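Local atomic coordinates of maternal effect protein oskar (Drosophila melanogaster, PDB entry 5A4A), a protein that acts as a germline inducer in the fly, a germ-plasm protein whose SGNH hydrolase-like OSK domain is associated with RNA binding. Residues N8-I14 with R46-R50; F25-D30 with T79-I85; V88-R92 with G182-Y187. One frame throughout, in Å; residues are numbered along the deposited sequence. Where two conformers were deposited one is given.

Contact 1: N8-I14 with R46-R50. With SO4 (sulfate ion), chain E.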
ATOM      1  N   ASN A   8       3.147  -9.592  19.160  1.00 17.21           N
ATOM      2  CA  ASN A   8       1.962 -10.437  19.142  1.00 15.02           C
ATOM      3  C   ASN A   8       2.138 -11.600  18.154  1.00 15.22           C
ATOM      4  O   ASN A   8       2.249 -11.383  16.969  1.00 14.76           O
ATOM      5  CB  ASN A   8       0.751  -9.567  18.782  1.00 16.91           C
ATOM      6  CG  ASN A   8      -0.546 -10.332  18.796  1.00 16.72           C
ATOM      7  OD1 ASN A   8      -0.592 -11.494  19.188  1.00 19.97           O
ATOM      8  ND2 ASN A   8      -1.612  -9.685  18.355  1.00 17.98           N
ATOM      9  N   ASP A   9       2.161 -12.836  18.657  1.00 18.55           N
ATOM     10  CA  ASP A   9       2.329 -14.020  17.792  1.00 21.95           C
ATOM     11  C   ASP A   9       1.262 -14.106  16.693  1.00 21.48           C
ATOM     12  O   ASP A   9       1.505 -14.646  15.600  1.00 19.38           O
ATOM     13  CB  ASP A   9       2.312 -15.297  18.639  1.00 23.19           C
ATOM     14  CG  ASP A   9       2.536 -16.552  17.817  1.00 30.20           C
ATOM     15  OD1 ASP A   9       3.675 -16.759  17.366  1.00 31.92           O
ATOM     16  OD2 ASP A   9       1.581 -17.334  17.635  1.00 30.81           O
ATOM     17  N   SER A  10       0.085 -13.557  16.976  1.00 16.47           N
ATOM     18  CA  SER A  10      -1.015 -13.571  16.016  1.00 20.19           C
ATOM     19  C   SER A  10      -0.677 -12.833  14.723  1.00 18.26           C
ATOM     20  O   SER A  10      -1.312 -13.058  13.692  1.00 17.48           O
ATOM     21  CB  SER A  10      -2.273 -12.966  16.635  1.00 22.56           C
ATOM     22  OG  SER A  10      -2.699 -13.728  17.747  1.00 24.58           O
ATOM     23  N   LEU A  11       0.310 -11.945  14.777  1.00 15.22           N
ATOM     24  CA  LEU A  11       0.702 -11.186  13.590  1.00 17.29           C
ATOM     25  C   LEU A  11       1.395 -12.069  12.546  1.00 19.53           C
ATOM     26  O   LEU A  11       1.471 -11.715  11.372  1.00 17.24           O
ATOM     27  CB  LEU A  11       1.606 -10.011  13.981  1.00 18.04           C
ATOM     28  CG  LEU A  11       0.955  -8.874  14.783  1.00 23.50           C
ATOM     29  CD1 LEU A  11       2.012  -7.895  15.276  1.00 26.14           C
ATOM     30  CD2 LEU A  11      -0.103  -8.144  13.950  1.00 23.36           C
ATOM     31  N   LEU A  12       1.876 -13.232  12.970  1.00 17.61           N
ATOM     32  CA  LEU A  12       2.644 -14.103  12.081  1.00 16.12           C
ATOM     33  C   LEU A  12       1.755 -14.816  11.077  1.00 21.87           C
ATOM     34  O   LEU A  12       2.226 -15.299  10.045  1.00 20.96           O
ATOM     35  CB  LEU A  12       3.431 -15.130  12.904  1.00 19.54           C
ATOM     36  CG  LEU A  12       4.669 -14.611  13.639  1.00 24.74           C
ATOM     37  CD1 LEU A  12       5.070 -15.577  14.730  1.00 28.64           C
ATOM     38  CD2 LEU A  12       5.823 -14.419  12.682  1.00 32.86           C
ATOM     39  N   THR A  13       0.469 -14.890  11.384  1.00 18.28           N
ATOM     40  CA  THR A  13      -0.453 -15.654  10.558  1.00 17.39           C
ATOM     41  C   THR A  13      -1.536 -14.756  10.002  1.00 15.30           C
ATOM     42  O   THR A  13      -2.164 -14.002  10.740  1.00 19.89           O
ATOM     43  CB  THR A  13      -1.115 -16.775  11.370  1.00 23.20           C
ATOM     44  OG1 THR A  13      -0.103 -17.673  11.840  1.00 22.86           O
ATOM     45  CG2 THR A  13      -2.113 -17.548  10.506  1.00 22.01           C
ATOM     46  N   ILE A  14      -1.747 -14.826   8.694  1.00 15.99           N
ATOM     47  CA  ILE A  14      -2.867 -14.117   8.115  1.00 15.64           C
ATOM     48  C   ILE A  14      -3.835 -15.125   7.520  1.00 20.58           C
ATOM     49  O   ILE A  14      -3.460 -16.267   7.218  1.00 20.56           O
ATOM     50  CB  ILE A  14      -2.422 -13.043   7.112  1.00 18.00           C
ATOM     51  CG1 ILE A  14      -1.659 -13.667   5.938  1.00 15.74           C
ATOM     52  CG2 ILE A  14      -1.553 -12.001   7.812  1.00 19.53           C
ATOM     53  CD1 ILE A  14      -1.284 -12.638   4.881  1.00 18.64           C
ATOM     54  N   ARG A  46      -7.731  -6.048  13.121  1.00 10.35           N
ATOM     55  CA  ARG A  46      -7.167  -6.845  14.207  1.00 10.87           C
ATOM     56  C   ARG A  46      -7.549  -6.233  15.548  1.00 11.44           C
ATOM     57  O   ARG A  46      -7.306  -5.043  15.782  1.00 14.52           O
ATOM     58  CB  ARG A  46      -5.652  -6.903  14.100  1.00 10.63           C
ATOM     59  CG  ARG A  46      -5.159  -7.709  12.892  1.00 10.49           C
ATOM     60  CD  ARG A  46      -5.543  -9.169  13.072  1.00 11.20           C
ATOM     61  NE  ARG A  46      -5.059 -10.023  11.990  1.00 14.78           N
ATOM     62  CZ  ARG A  46      -3.993 -10.810  12.092  1.00 16.55           C
ATOM     63  NH1 ARG A  46      -3.302 -10.829  13.225  1.00 17.63           N
ATOM     64  NH2 ARG A  46      -3.618 -11.568  11.063  1.00 15.24           N
ATOM     65  N   ARG A  47      -8.129  -7.032  16.441  1.00 12.01           N
ATOM     66  CA  ARG A  47      -8.709  -6.414  17.640  1.00 12.47           C
ATOM     67  C   ARG A  47      -7.707  -5.988  18.714  1.00 16.64           C
ATOM     68  O   ARG A  47      -8.015  -5.127  19.531  1.00 15.96           O
ATOM     69  CB  ARG A  47      -9.866  -7.253  18.209  1.00 22.37           C
ATOM     70  CG  ARG A  47      -9.617  -8.733  18.355  1.00 31.95           C
ATOM     71  CD  ARG A  47     -10.954  -9.514  18.412  1.00 41.00           C
ATOM     72  NE  ARG A  47     -11.374 -10.044  17.112  1.00 45.50           N
ATOM     73  N   HIS A  48      -6.508  -6.563  18.706  1.00 13.81           N
ATOM     74  CA  HIS A  48      -5.565  -6.313  19.800  1.00 15.05           C
ATOM     75  C   HIS A  48      -4.496  -5.272  19.509  1.00 13.49           C
ATOM     76  O   HIS A  48      -3.658  -4.997  20.363  1.00 16.67           O
ATOM     77  CB  HIS A  48      -4.917  -7.626  20.266  1.00 13.69           C
ATOM     78  CG  HIS A  48      -5.911  -8.667  20.661  1.00 14.46           C
ATOM     79  ND1 HIS A  48      -5.893  -9.947  20.147  1.00 22.58           N
ATOM     80  CD2 HIS A  48      -6.974  -8.613  21.498  1.00 21.38           C
ATOM     81  CE1 HIS A  48      -6.890 -10.638  20.663  1.00 28.58           C
ATOM     82  NE2 HIS A  48      -7.563  -9.853  21.488  1.00 28.99           N
ATOM     83  N   GLU A  49      -4.531  -4.699  18.309  1.00 15.34           N
ATOM     84  CA  GLU A  49      -3.573  -3.662  17.932  1.00 14.42           C
ATOM     85  C   GLU A  49      -4.172  -2.265  17.974  1.00 14.09           C
ATOM     86  O   GLU A  49      -5.263  -2.032  17.441  1.00 13.91           O
ATOM     87  CB  GLU A  49      -2.987  -3.920  16.536  1.00 15.14           C
ATOM     88  CG  GLU A  49      -1.817  -4.895  16.523  1.00 16.88           C
ATOM     89  CD  GLU A  49      -2.264  -6.325  16.714  1.00 17.85           C
ATOM     90  OE1 GLU A  49      -3.115  -6.797  15.929  1.00 22.65           O
ATOM     91  OE2 GLU A  49      -1.785  -6.981  17.653  1.00 18.23           O
ATOM     92  N   ARG A  50      -3.447  -1.345  18.605  0.51 14.05           N
ATOM     93  CA  ARG A  50      -3.859   0.058  18.708  0.51 14.44           C
ATOM     94  C   ARG A  50      -4.019   0.685  17.338  0.51 12.36           C
ATOM     95  O   ARG A  50      -5.006   1.376  17.055  0.51 12.59           O
ATOM     96  CB  ARG A  50      -2.810   0.857  19.484  0.51 15.17           C
ATOM     97  CG  ARG A  50      -2.627   0.418  20.903  0.51 21.18           C
ATOM     98  CD  ARG A  50      -1.726   1.364  21.687  0.51 20.28           C
ATOM     99  NE  ARG A  50      -0.321   1.272  21.305  0.51 20.35           N
ATOM    100  CZ  ARG A  50       0.490   0.283  21.666  0.51 20.20           C
ATOM    101  NH1 ARG A  50       0.034  -0.716  22.402  0.51 19.74           N
ATOM    102  NH2 ARG A  50       1.759   0.284  21.282  0.51 24.04           N
TER
HETATM  103  S   SO4 E1610      -4.792  -9.906  16.732  1.00 17.84           S
HETATM  104  O1  SO4 E1610      -5.535  -8.701  17.082  1.00 19.64           O
HETATM  105  O2  SO4 E1610      -4.302 -10.550  17.950  1.00 18.35           O
HETATM  106  O3  SO4 E1610      -5.670 -10.819  16.004  1.00 18.20           O
HETATM  107  O4  SO4 E1610      -3.652  -9.567  15.903  1.00 18.65           O

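Contact 2: F25-D30 with T79-I85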
ATOM      1  N   PHE A  25      -5.220 -13.178  -3.229  1.00 14.85           N
ATOM      2  CA  PHE A  25      -3.911 -12.561  -3.000  1.00 12.10           C
ATOM      3  C   PHE A  25      -3.921 -11.752  -1.704  1.00 11.39           C
ATOM      4  O   PHE A  25      -4.766 -10.876  -1.538  1.00 13.44           O
ATOM      5  CB  PHE A  25      -3.570 -11.578  -4.118  1.00 12.99           C
ATOM      6  CG  PHE A  25      -3.399 -12.207  -5.481  1.00 16.44           C
ATOM      7  CD1 PHE A  25      -2.182 -12.747  -5.872  1.00 15.48           C
ATOM      8  CD2 PHE A  25      -4.446 -12.213  -6.383  1.00 18.10           C
ATOM      9  CE1 PHE A  25      -2.027 -13.303  -7.132  1.00 16.04           C
ATOM     10  CE2 PHE A  25      -4.296 -12.770  -7.644  1.00 17.98           C
ATOM     11  CZ  PHE A  25      -3.087 -13.312  -8.014  1.00 21.03           C
ATOM     12  N   PRO A  26      -2.963 -12.004  -0.796  1.00 11.36           N
ATOM     13  CA  PRO A  26      -2.855 -11.079   0.340  1.00 11.68           C
ATOM     14  C   PRO A  26      -2.550  -9.669  -0.169  1.00 10.78           C
ATOM     15  O   PRO A  26      -1.859  -9.528  -1.179  1.00 11.62           O
ATOM     16  CB  PRO A  26      -1.645 -11.616   1.118  1.00 15.05           C
ATOM     17  CG  PRO A  26      -1.547 -13.070   0.722  1.00 14.87           C
ATOM     18  CD  PRO A  26      -1.966 -13.089  -0.733  1.00 13.98           C
ATOM     19  N   LEU A  27      -3.092  -8.662   0.503  1.00  9.70           N
ATOM     20  CA  LEU A  27      -2.824  -7.265   0.194  1.00  9.13           C
ATOM     21  C   LEU A  27      -1.873  -6.710   1.223  1.00 11.76           C
ATOM     22  O   LEU A  27      -2.095  -6.873   2.426  1.00 15.58           O
ATOM     23  CB  LEU A  27      -4.110  -6.450   0.263  1.00 10.73           C
ATOM     24  CG  LEU A  27      -5.137  -6.706  -0.824  1.00 19.14           C
ATOM     25  CD1 LEU A  27      -6.425  -5.990  -0.470  1.00 18.22           C
ATOM     26  CD2 LEU A  27      -4.594  -6.205  -2.154  1.00 25.43           C
ATOM     27  N   MET A  28      -0.834  -6.023   0.762  1.00 10.35           N
ATOM     28  CA  MET A  28       0.048  -5.320   1.693  1.00 10.42           C
ATOM     29  C   MET A  28       0.041  -3.836   1.376  1.00 13.66           C
ATOM     30  O   MET A  28       0.222  -3.447   0.235  1.00 14.13           O
ATOM     31  CB  MET A  28       1.478  -5.858   1.623  1.00 11.25           C
ATOM     32  CG  MET A  28       2.424  -5.109   2.565  1.00 13.33           C
ATOM     33  SD  MET A  28       3.954  -6.000   2.905  1.00 15.88           S
ATOM     34  CE  MET A  28       4.818  -5.890   1.335  1.00 12.92           C
ATOM     35  N   GLY A  29      -0.179  -3.001   2.376  1.00 10.90           N
ATOM     36  CA  GLY A  29      -0.249  -1.577   2.105  1.00  8.83           C
ATOM     37  C   GLY A  29      -0.553  -0.787   3.356  1.00 10.00           C
ATOM     38  O   GLY A  29      -0.462  -1.314   4.447  1.00 10.86           O
ATOM     39  N   ASP A  30      -0.915   0.476   3.169  1.00  8.39           N
ATOM     40  CA  ASP A  30      -1.197   1.391   4.278  1.00  8.96           C
ATOM     41  C   ASP A  30      -2.702   1.688   4.383  1.00  9.07           C
ATOM     42  O   ASP A  30      -3.516   0.865   3.972  1.00 10.04           O
ATOM     43  CB  ASP A  30      -0.341   2.660   4.122  1.00 11.37           C
ATOM     44  CG  ASP A  30      -0.496   3.309   2.760  1.00  9.03           C
ATOM     45  OD1 ASP A  30      -1.643   3.424   2.280  1.00 11.43           O
ATOM     46  OD2 ASP A  30       0.530   3.710   2.162  1.00 15.42           O
ATOM     47  N   THR A  79       4.105 -17.537  -2.511  1.00 15.53           N
ATOM     48  CA  THR A  79       2.927 -16.700  -2.275  1.00 12.52           C
ATOM     49  C   THR A  79       3.073 -15.359  -2.985  1.00 12.98           C
ATOM     50  O   THR A  79       4.102 -14.705  -2.858  1.00 15.01           O
ATOM     51  CB  THR A  79       2.685 -16.459  -0.773  1.00 14.32           C
ATOM     52  OG1 THR A  79       2.416 -17.710  -0.138  1.00 18.77           O
ATOM     53  CG2 THR A  79       1.493 -15.529  -0.554  1.00 17.35           C
ATOM     54  N   GLN A  80       2.047 -14.970  -3.742  1.00 12.60           N
ATOM     55  CA  GLN A  80       2.025 -13.683  -4.427  1.00 10.49           C
ATOM     56  C   GLN A  80       1.251 -12.672  -3.603  1.00 14.60           C
ATOM     57  O   GLN A  80       0.127 -12.947  -3.163  1.00 14.30           O
ATOM     58  CB  GLN A  80       1.397 -13.805  -5.816  1.00 11.22           C
ATOM     59  CG  GLN A  80       2.173 -14.704  -6.776  1.00 12.91           C
ATOM     60  CD  GLN A  80       1.379 -15.029  -8.023  1.00 19.91           C
ATOM     61  OE1 GLN A  80       1.434 -14.304  -9.019  1.00 24.51           O
ATOM     62  NE2 GLN A  80       0.635 -16.127  -7.977  1.00 21.17           N
ATOM     63  N   ILE A  81       1.866 -11.510  -3.385  1.00  9.75           N
ATOM     64  CA  ILE A  81       1.273 -10.469  -2.548  1.00  7.59           C
ATOM     65  C   ILE A  81       1.081  -9.195  -3.363  1.00  8.10           C
ATOM     66  O   ILE A  81       2.019  -8.725  -3.998  1.00 11.54           O
ATOM     67  CB  ILE A  81       2.197 -10.154  -1.340  1.00 11.57           C
ATOM     68  CG1 ILE A  81       2.449 -11.419  -0.502  1.00 16.17           C
ATOM     69  CG2 ILE A  81       1.626  -9.002  -0.480  1.00 10.44           C
ATOM     70  CD1 ILE A  81       3.451 -11.219   0.642  1.00 11.77           C
ATOM     71  N   ILE A  82      -0.128  -8.633  -3.349  1.00 10.56           N
ATOM     72  CA  ILE A  82      -0.353  -7.361  -4.033  1.00  8.65           C
ATOM     73  C   ILE A  82       0.067  -6.215  -3.109  1.00  9.68           C
ATOM     74  O   ILE A  82      -0.441  -6.081  -1.996  1.00 11.81           O
ATOM     75  CB  ILE A  82      -1.823  -7.201  -4.493  1.00  8.99           C
ATOM     76  CG1 ILE A  82      -2.186  -8.312  -5.497  1.00 11.52           C
ATOM     77  CG2 ILE A  82      -2.044  -5.827  -5.121  1.00 10.76           C
ATOM     78  CD1 ILE A  82      -3.664  -8.334  -5.923  1.00 11.60           C
ATOM     79  N   VAL A  83       0.986  -5.385  -3.592  1.00 12.95           N
ATOM     80  CA  VAL A  83       1.628  -4.362  -2.766  1.00 11.78           C
ATOM     81  C   VAL A  83       1.306  -2.940  -3.212  1.00 10.06           C
ATOM     82  O   VAL A  83       1.425  -2.607  -4.391  1.00  9.99           O
ATOM     83  CB  VAL A  83       3.157  -4.531  -2.808  1.00 14.00           C
ATOM     84  CG1 VAL A  83       3.846  -3.453  -1.967  1.00 13.94           C
ATOM     85  CG2 VAL A  83       3.546  -5.932  -2.331  1.00 12.56           C
ATOM     86  N   ASN A  84       0.879  -2.108  -2.263  1.00 10.14           N
ATOM     87  CA  ASN A  84       0.777  -0.670  -2.500  1.00 12.85           C
ATOM     88  C   ASN A  84       1.459   0.034  -1.339  1.00 10.21           C
ATOM     89  O   ASN A  84       0.892   0.151  -0.251  1.00 11.05           O
ATOM     90  CB  ASN A  84      -0.692  -0.226  -2.598  1.00 10.52           C
ATOM     91  CG  ASN A  84      -0.833   1.249  -2.948  1.00  9.10           C
ATOM     92  OD1 ASN A  84      -1.153   2.078  -2.086  1.00 12.14           O
ATOM     93  ND2 ASN A  84      -0.593   1.587  -4.213  1.00 10.42           N
ATOM     94  N   ILE A  85       2.683   0.492  -1.558  1.00 13.94           N
ATOM     95  CA  ILE A  85       3.504   0.962  -0.455  1.00 10.57           C
ATOM     96  C   ILE A  85       4.341   2.171  -0.887  1.00  8.90           C
ATOM     97  O   ILE A  85       4.842   2.231  -2.018  1.00  9.97           O
ATOM     98  CB  ILE A  85       4.388  -0.206   0.091  1.00  9.84           C
ATOM     99  CG1 ILE A  85       4.861   0.048   1.526  1.00  9.34           C
ATOM    100  CG2 ILE A  85       5.560  -0.517  -0.849  1.00 13.05           C
ATOM    101  CD1 ILE A  85       3.743  -0.012   2.561  1.00 11.26           C
TER
HETATM  102  O   HOH W   1      -2.137   1.507   0.575  1.00  8.42           O
HETATM  103  O   HOH W   2       0.822   3.683  -0.501  1.00 10.68           O

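Contact 3: V88-R92 with G182-Y187. With SO4 (sulfate ion), chain D.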
ATOM      1  N   VAL A  88       3.047   6.582   2.688  1.00 11.90           N
ATOM      2  CA  VAL A  88       3.372   7.067   4.032  1.00 13.09           C
ATOM      3  C   VAL A  88       4.771   7.695   4.049  1.00 11.89           C
ATOM      4  O   VAL A  88       4.962   8.770   4.618  1.00 14.06           O
ATOM      5  CB  VAL A  88       3.274   5.965   5.107  1.00 11.20           C
ATOM      6  CG1 VAL A  88       3.580   6.551   6.494  1.00 14.31           C
ATOM      7  CG2 VAL A  88       1.877   5.350   5.123  1.00 10.61           C
ATOM      8  N   ASP A  89       5.735   7.030   3.413  1.00 10.76           N
ATOM      9  CA  ASP A  89       7.084   7.590   3.279  1.00 12.85           C
ATOM     10  C   ASP A  89       7.039   8.984   2.667  1.00 12.55           C
ATOM     11  O   ASP A  89       7.713   9.899   3.136  1.00 15.20           O
ATOM     12  CB  ASP A  89       7.973   6.710   2.395  1.00 12.89           C
ATOM     13  CG  ASP A  89       8.196   5.324   2.973  1.00 19.56           C
ATOM     14  OD1 ASP A  89       7.274   4.491   2.878  1.00 16.16           O
ATOM     15  OD2 ASP A  89       9.297   5.064   3.500  1.00 25.25           O
ATOM     16  N   ILE A  90       6.243   9.136   1.612  1.00 11.74           N
ATOM     17  CA  ILE A  90       6.154  10.415   0.919  1.00 11.20           C
ATOM     18  C   ILE A  90       5.479  11.455   1.806  1.00 11.42           C
ATOM     19  O   ILE A  90       5.970  12.572   1.922  1.00 14.56           O
ATOM     20  CB  ILE A  90       5.443  10.278  -0.437  1.00 16.28           C
ATOM     21  CG1 ILE A  90       6.372   9.523  -1.397  1.00 12.72           C
ATOM     22  CG2 ILE A  90       5.080  11.653  -1.002  1.00 13.98           C
ATOM     23  CD1 ILE A  90       5.834   9.330  -2.790  1.00 18.42           C
ATOM     24  N   MET A  91       4.380  11.081   2.450  1.00 12.92           N
ATOM     25  CA  MET A  91       3.698  12.002   3.371  1.00 17.07           C
ATOM     26  C   MET A  91       4.559  12.430   4.569  1.00 20.54           C
ATOM     27  O   MET A  91       4.418  13.552   5.062  1.00 18.20           O
ATOM     28  CB  MET A  91       2.363  11.416   3.845  1.00 18.97           C
ATOM     29  CG  MET A  91       1.407  11.130   2.706  1.00 21.76           C
ATOM     30  SD  MET A  91      -0.058  10.191   3.176  1.00 24.67           S
ATOM     31  CE  MET A  91      -0.916  11.471   4.086  1.00 15.52           C
ATOM     32  N   ARG A  92       5.436  11.541   5.040  1.00 14.36           N
ATOM     33  CA  ARG A  92       6.318  11.854   6.168  1.00 17.94           C
ATOM     34  C   ARG A  92       7.524  12.666   5.721  1.00 20.75           C
ATOM     35  O   ARG A  92       8.342  13.080   6.544  1.00 22.11           O
ATOM     36  CB  ARG A  92       6.807  10.583   6.877  1.00 18.52           C
ATOM     37  CG  ARG A  92       5.744   9.877   7.690  1.00 28.41           C
ATOM     38  CD  ARG A  92       6.288   8.645   8.418  1.00 31.81           C
ATOM     39  NE  ARG A  92       5.206   7.934   9.094  1.00 36.87           N
ATOM     40  CZ  ARG A  92       5.332   6.781   9.743  1.00 32.63           C
ATOM     41  NH1 ARG A  92       6.513   6.172   9.823  1.00 23.45           N
ATOM     42  NH2 ARG A  92       4.266   6.238  10.315  1.00 28.82           N
ATOM     43  N   GLY A 182      -2.063   5.531  12.413  1.00 10.50           N
ATOM     44  CA  GLY A 182      -0.632   5.285  12.328  1.00 13.45           C
ATOM     45  C   GLY A 182       0.193   6.444  11.805  1.00 13.14           C
ATOM     46  O   GLY A 182       1.403   6.307  11.616  1.00 15.63           O
ATOM     47  N   SER A 183      -0.446   7.588  11.584  1.00 13.12           N
ATOM     48  CA  SER A 183       0.252   8.758  11.047  1.00 12.93           C
ATOM     49  C   SER A 183      -0.467  10.064  11.393  1.00 12.04           C
ATOM     50  O   SER A 183      -1.684  10.093  11.514  1.00 15.33           O
ATOM     51  CB  SER A 183       0.402   8.627   9.525  1.00 19.53           C
ATOM     52  OG  SER A 183       0.948   9.803   8.954  1.00 21.21           O
ATOM     53  N   LYS A 184       0.289  11.152  11.528  1.00 15.24           N
ATOM     54  CA  LYS A 184      -0.300  12.446  11.867  1.00 16.18           C
ATOM     55  C   LYS A 184      -0.733  13.262  10.644  1.00 16.39           C
ATOM     56  O   LYS A 184      -1.426  14.262  10.792  1.00 16.35           O
ATOM     57  CB  LYS A 184       0.668  13.274  12.718  1.00 19.55           C
ATOM     58  CG  LYS A 184       1.896  13.754  11.961  1.00 21.90           C
ATOM     59  CD  LYS A 184       2.784  14.614  12.848  1.00 25.73           C
ATOM     60  CE  LYS A 184       3.971  15.156  12.077  1.00 36.33           C
ATOM     61  NZ  LYS A 184       4.910  14.077  11.680  1.00 44.37           N
ATOM     62  N   GLU A 185      -0.327  12.849   9.442  1.00 12.44           N
ATOM     63  CA  GLU A 185      -0.742  13.569   8.240  1.00 10.72           C
ATOM     64  C   GLU A 185      -2.181  13.214   7.891  1.00 10.79           C
ATOM     65  O   GLU A 185      -2.600  12.073   8.063  1.00 12.82           O
ATOM     66  CB  GLU A 185       0.151  13.216   7.033  1.00 10.16           C
ATOM     67  CG  GLU A 185       1.488  13.915   7.014  1.00 17.38           C
ATOM     68  CD  GLU A 185       2.467  13.348   8.012  1.00 23.98           C
ATOM     69  OE1 GLU A 185       2.504  12.113   8.174  1.00 25.59           O
ATOM     70  OE2 GLU A 185       3.196  14.143   8.637  1.00 33.31           O
ATOM     71  N   PRO A 186      -2.929  14.182   7.359  1.00 10.94           N
ATOM     72  CA  PRO A 186      -4.329  13.941   7.002  1.00 11.94           C
ATOM     73  C   PRO A 186      -4.440  13.181   5.687  1.00 13.20           C
ATOM     74  O   PRO A 186      -3.644  13.395   4.762  1.00 14.02           O
ATOM     75  CB  PRO A 186      -4.899  15.346   6.844  1.00 15.48           C
ATOM     76  CG  PRO A 186      -3.703  16.188   6.451  1.00 17.92           C
ATOM     77  CD  PRO A 186      -2.534  15.591   7.182  1.00 13.12           C
ATOM     78  N   TYR A 187      -5.434  12.303   5.612  1.00 11.84           N
ATOM     79  CA  TYR A 187      -5.628  11.447   4.444  1.00 11.12           C
ATOM     80  C   TYR A 187      -6.923  11.833   3.757  1.00 12.80           C
ATOM     81  O   TYR A 187      -7.932  12.037   4.424  1.00 14.76           O
ATOM     82  CB  TYR A 187      -5.735   9.985   4.894  1.00  9.38           C
ATOM     83  CG  TYR A 187      -4.408   9.315   5.130  1.00  9.34           C
ATOM     84  CD1 TYR A 187      -3.525   9.783   6.093  1.00 11.48           C
ATOM     85  CD2 TYR A 187      -4.027   8.218   4.364  1.00 12.09           C
ATOM     86  CE1 TYR A 187      -2.300   9.169   6.294  1.00 12.31           C
ATOM     87  CE2 TYR A 187      -2.806   7.596   4.560  1.00 13.23           C
ATOM     88  CZ  TYR A 187      -1.948   8.074   5.516  1.00 15.72           C
ATOM     89  OH  TYR A 187      -0.736   7.441   5.703  1.00 16.39           O
TER
HETATM   90  S   SO4 D1609       3.921  10.437  10.960  1.00 35.97           S
HETATM   91  O1  SO4 D1609       4.268  11.672  10.259  1.00 34.94           O
HETATM   92  O2  SO4 D1609       3.085  10.727  12.128  1.00 28.34           O
HETATM   93  O3  SO4 D1609       3.230   9.536  10.037  1.00 30.73           O
HETATM   94  O4  SO4 D1609       5.146   9.785  11.413  1.00 47.04           O

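Contact 1: N8-I14 with R46-R50
Arg46, Glu49 and Leu11 carry most of this surface contact between two loops, one near the N terminus and one between helix 31-40 and strand 53-54. The CA-to-CB bond of Arg46 points toward residues 8-14, and its guanidinium meets their backbone carbonyls: NH1 donates to Ser10 O at 3.0 Å and NH2 to Thr13 O at 2.9 Å. The group thus holds one carbonyl from within the 3-10 turn 9-11 and one just past it, both near its plane. Its NE forms a salt bridge with Asp19. Glu49 works at the N-terminal side of the turn, where Asn8 ND2 donates to Glu49 OE2 at 2.8 Å. Asn8 is itself held by an Asx turn, with Ser10 N donating to Asn8 OD1 at 3.1 Å, so its amide nitrogen is left facing the other loop. Leu11 packs beside both charged residues, its CD2 3.8 Å from Glu49 OE1 and 4.2 Å from Arg46 NH1. A sulfate ion, probably from the crystallisation liquor, sits across both loops: Asn8 ND2 reaches its O2 at 2.9 Å, Arg46 NH1 its O4 at 3.0 Å, His48 N its O1 at 2.9 Å and His48 ND1 its O2 at 2.8 Å. Glu49 OE1 also lies 2.8 Å from sulfate O4. Two loops joined mainly by polar groups thus form a site that holds a sulfate in the crystal; with a carboxylate so close to the anion, phosphate binding here is no more than a possibility.

Contact 2: F25-D30 with T79-I85
Two parallel strands, 25-29 and 80-84, meet here in the buried centre of the sheet of the SGNH hydrolase-like domain. Their axes approach to 4.7 Å with 28° between their directions. Three backbone hydrogen bonds hold the register: Ile82 N to Pro26 O at 2.9 Å, Met28 N to Ile82 O at 2.8 Å and Asn84 N to Met28 O at 2.9 Å. Leu27 CD2 packs on Ile82 CB at 3.8 Å on one face of the sheet; on the other, Met28 CB lies 3.8 Å from Ile81 CG2, and Met28 CE 3.9 Å from Val83 CG2. Gly29 CA lies 3.1 Å from Asn84 O, leaving no room for a side chain. Beyond it the strands diverge and water 2 bridges Asp30 OD2 (2.7 Å) and Asn84 OD1 (3.0 Å). Gly29-Asp30 probably corresponds to the Gly-Asp of the hydrolases' GDS motif, and Asp30 OD1 caps Phe32 N at the start of helix 31-40. Strand 25-29 is flanked by 56-58 and 80-84, and 80-84 in turn by 116-120; helix 63-71 covers Met28 and Ile85, while Leu22 and Leu206 touch Ile82 on the opposite face.

Contact 3: V88-R92 with G182-Y187
At a surface site, a sulfate ion, probably from the crystallisation liquor, bridges helix 87-91 and the loop before the last helix, 192-204. Arg92 NE donates to sulfate O3 at 2.7 Å, an oxygen that Ser183 OG also reaches at 2.5 Å; Lys184 N donates to O2 and Lys184 NZ to O1, each at 2.9 Å. Arg92 NH2 adds a weak bond to Gly182 O at 3.1 Å, so the arginine binds both loop and anion. Alongside these polar contacts, Met91 points toward the loop. Its CE stands over the Tyr187 ring, 3.8 Å from the centroid, and SD lies 4.1 Å from the same centroid, a Met-aromatic contact; CE also touches Glu185 CB at 3.6 Å. Val88 CG2 meets Tyr187 OH at 3.4 Å, and Tyr187 packs further on Phe32. In SGNH hydrolases the loop before the last helix carries the catalytic Asp and His, and it packs here at the corresponding end of the sheet; no catalytic role is implied for Oskar.

Overall arrangement
From the N terminus, contact 1 closes a loop of 31 residues holding strands 21-22 and 25-29 and helix 31-40, tying the N-terminal segment to the loop that leads into strand 53-54. Contact 2 opens inside it and closes after it, so the two cross; its own 48-residue loop holds helices 31-40 and 63-71 and strands 53-54 and 56-58. They touch where Ile14 CD1 packs on Pro26 CB at 3.9 Å. Contact 3 follows in series: strand 80-84 runs on into helix 87-91, and Asp30 CB meets Val88 CG2 at 3.6 Å. Its 89-residue loop contains helices 96-112 and 132-148, bringing the segment before the last helix back to the C-terminal ends of the central strands.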